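Local coordinates for DNA repair protein RAD7 (PDB 5ZB2) that takes part in global genome nucleotide excision repair in yeast, removing damage from nontranscribed DNA as a component of the global genome repair complex, at residues A[105-110]-A[131-136]. Residues are numbered along the deposited sequence; the frame is centred on the assembly and turned at random.
Sequences LSLQMC and LNLDGP
Q108 reaches back over its own strand and across to N132: its NE2 donates to N132 OD1 at 2.8 Å, in the plane of the Q108 amide but above that of the N132 carbonyl, the two amide planes standing 85° apart. The same NE2 donates to S106 OG, tilted from the amide plane, while OE1 accepts from a water that also donates to D134 OD2; D134 OD1 is bonded onward to N162. The bend at chi2 (-67°) turns CD across toward strand 131-134, where the amide lies between N132 and D134. An alanine at Q108 would probably leave N132 OD1 and S106 OG without this donor and cost the bridging water one acceptor.

Backbone bonds fix the register of strands 105-108 and 131-134, parallel to within 1°. N132 N donates to L105 O, L107 N to N132 O (2.7 Å) and D134 N to L107 O (3.0 Å). Just past strand 105-108, C110 N donates to D134 O at 3.2 Å, and M109 N does so weakly. At G135's backbone angles a CB would be jammed against the preceding carbonyl O, which calls for glycine.

The leucines occupy the opposite face. L107 and L133 lie side by side, L133 CD2 3.7 Å from L107 CB; L105 and L131 pair likewise, with L131 CD1 4.0 Å from L105 CB. Past the strand ends, C110 SG rests 3.9 Å from P136 CB. W144 of helix 141-150 packs on L133 and P136.

These neighbouring parallel strands, linked through helix 115-124, belong to the leucine-rich repeat domain: packing joins the repeats on the buried leucine side, directional polar bonds on the partly exposed one.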
loop_
_atom_site.group_PDB
_atom_site.type_symbol
_atom_site.label_atom_id
_atom_site.label_comp_id
_atom_site.label_asym_id
_atom_site.label_seq_id
_atom_site.Cartn_x
_atom_site.Cartn_y
_atom_site.Cartn_z
ATOM N N LEU A 105 -14.323 -5.232 -15.107
ATOM C CA LEU A 105 -12.950 -4.748 -15.072
ATOM C C LEU A 105 -12.080 -5.654 -15.927
ATOM O O LEU A 105 -12.123 -6.880 -15.786
ATOM C CB LEU A 105 -12.415 -4.700 -13.635
ATOM C CG LEU A 105 -10.993 -4.160 -13.461
ATOM C CD1 LEU A 105 -10.906 -2.698 -13.873
ATOM C CD2 LEU A 105 -10.553 -4.336 -12.023
ATOM N N SER A 106 -11.299 -5.046 -16.813
ATOM C CA SER A 106 -10.364 -5.769 -17.662
ATOM C C SER A 106 -8.972 -5.210 -17.425
ATOM O O SER A 106 -8.730 -4.022 -17.670
ATOM C CB SER A 106 -10.753 -5.651 -19.135
ATOM O OG SER A 106 -9.797 -6.299 -19.955
ATOM N N LEU A 107 -8.064 -6.065 -16.955
ATOM C CA LEU A 107 -6.679 -5.696 -16.659
ATOM C C LEU A 107 -5.777 -6.512 -17.579
ATOM O O LEU A 107 -5.511 -7.690 -17.318
ATOM C CB LEU A 107 -6.348 -5.945 -15.186
ATOM C CG LEU A 107 -7.256 -5.253 -14.166
ATOM C CD1 LEU A 107 -6.883 -5.629 -12.731
ATOM C CD2 LEU A 107 -7.211 -3.741 -14.345
ATOM N N GLN A 108 -5.309 -5.888 -18.653
ATOM C CA GLN A 108 -4.489 -6.558 -19.654
ATOM C C GLN A 108 -3.021 -6.224 -19.411
ATOM O O GLN A 108 -2.668 -5.057 -19.212
ATOM C CB GLN A 108 -4.909 -6.142 -21.065
ATOM C CG GLN A 108 -6.400 -6.336 -21.365
ATOM C CD GLN A 108 -6.814 -7.799 -21.397
ATOM O OE1 GLN A 108 -6.274 -8.598 -22.162
ATOM N NE2 GLN A 108 -7.782 -8.155 -20.563
ATOM N N MET A 109 -2.172 -7.251 -19.420
ATOM C CA MET A 109 -0.751 -7.094 -19.119
ATOM C C MET A 109 -0.564 -6.602 -17.683
ATOM O O MET A 109 0.087 -5.586 -17.426
ATOM C CB MET A 109 -0.077 -6.154 -20.122
ATOM C CG MET A 109 -0.314 -6.535 -21.584
ATOM S SD MET A 109 0.502 -5.438 -22.765
ATOM C CE MET A 109 2.225 -5.797 -22.423
ATOM N N CYS A 110 -1.147 -7.345 -16.743
ATOM C CA CYS A 110 -1.149 -6.974 -15.325
ATOM C C CYS A 110 -0.107 -7.786 -14.551
ATOM O O CYS A 110 -0.401 -8.466 -13.569
ATOM C CB CYS A 110 -2.547 -7.161 -14.739
ATOM S SG CYS A 110 -3.251 -8.844 -14.930
ATOM N N LEU A 131 -14.452 -10.053 -14.674
ATOM C CA LEU A 131 -13.023 -9.781 -14.537
ATOM C C LEU A 131 -12.274 -10.452 -15.679
ATOM O O LEU A 131 -12.407 -11.664 -15.885
ATOM C CB LEU A 131 -12.491 -10.274 -13.186
ATOM C CG LEU A 131 -11.064 -9.846 -12.818
ATOM C CD1 LEU A 131 -10.940 -8.330 -12.713
ATOM C CD2 LEU A 131 -10.617 -10.501 -11.517
ATOM N N ASN A 132 -11.485 -9.661 -16.410
ATOM C CA ASN A 132 -10.639 -10.141 -17.498
ATOM C C ASN A 132 -9.193 -9.800 -17.164
ATOM O O ASN A 132 -8.853 -8.624 -16.997
ATOM C CB ASN A 132 -11.059 -9.507 -18.828
ATOM C CG ASN A 132 -10.334 -10.100 -20.028
ATOM O OD1 ASN A 132 -9.190 -10.548 -19.931
ATOM N ND2 ASN A 132 -11.004 -10.099 -21.176
ATOM N N LEU A 133 -8.347 -10.825 -17.055
ATOM C CA LEU A 133 -6.946 -10.654 -16.688
ATOM C C LEU A 133 -6.058 -11.313 -17.734
ATOM O O LEU A 133 -6.258 -12.484 -18.074
ATOM C CB LEU A 133 -6.656 -11.259 -15.311
ATOM C CG LEU A 133 -7.491 -10.770 -14.125
ATOM C CD1 LEU A 133 -7.126 -11.555 -12.872
ATOM C CD2 LEU A 133 -7.312 -9.280 -13.891
ATOM N N ASP A 134 -5.066 -10.566 -18.209
ATOM C CA ASP A 134 -4.115 -11.065 -19.192
ATOM C C ASP A 134 -2.696 -10.901 -18.649
ATOM O O ASP A 134 -2.180 -9.786 -18.567
ATOM C CB ASP A 134 -4.263 -10.311 -20.513
ATOM C CG ASP A 134 -3.286 -10.787 -21.569
ATOM O OD1 ASP A 134 -2.675 -11.859 -21.376
ATOM O OD2 ASP A 134 -3.127 -10.089 -22.593
ATOM N N GLY A 135 -2.087 -11.994 -18.268
ATOM C CA GLY A 135 -0.761 -11.970 -17.738
ATOM C C GLY A 135 -0.576 -11.873 -16.242
ATOM O O GLY A 135 0.427 -11.380 -15.842
ATOM N N PRO A 136 -1.505 -12.327 -15.419
ATOM C CA PRO A 136 -1.283 -12.267 -13.967
ATOM C C PRO A 136 -0.397 -13.425 -13.533
ATOM O O PRO A 136 -0.881 -14.343 -12.870
ATOM C CB PRO A 136 -2.689 -12.408 -13.387
ATOM C CG PRO A 136 -3.454 -13.155 -14.426
ATOM C CD PRO A 136 -2.877 -12.749 -15.753
HETATM O O HOH W 1 -4.739 -8.468 -24.353
#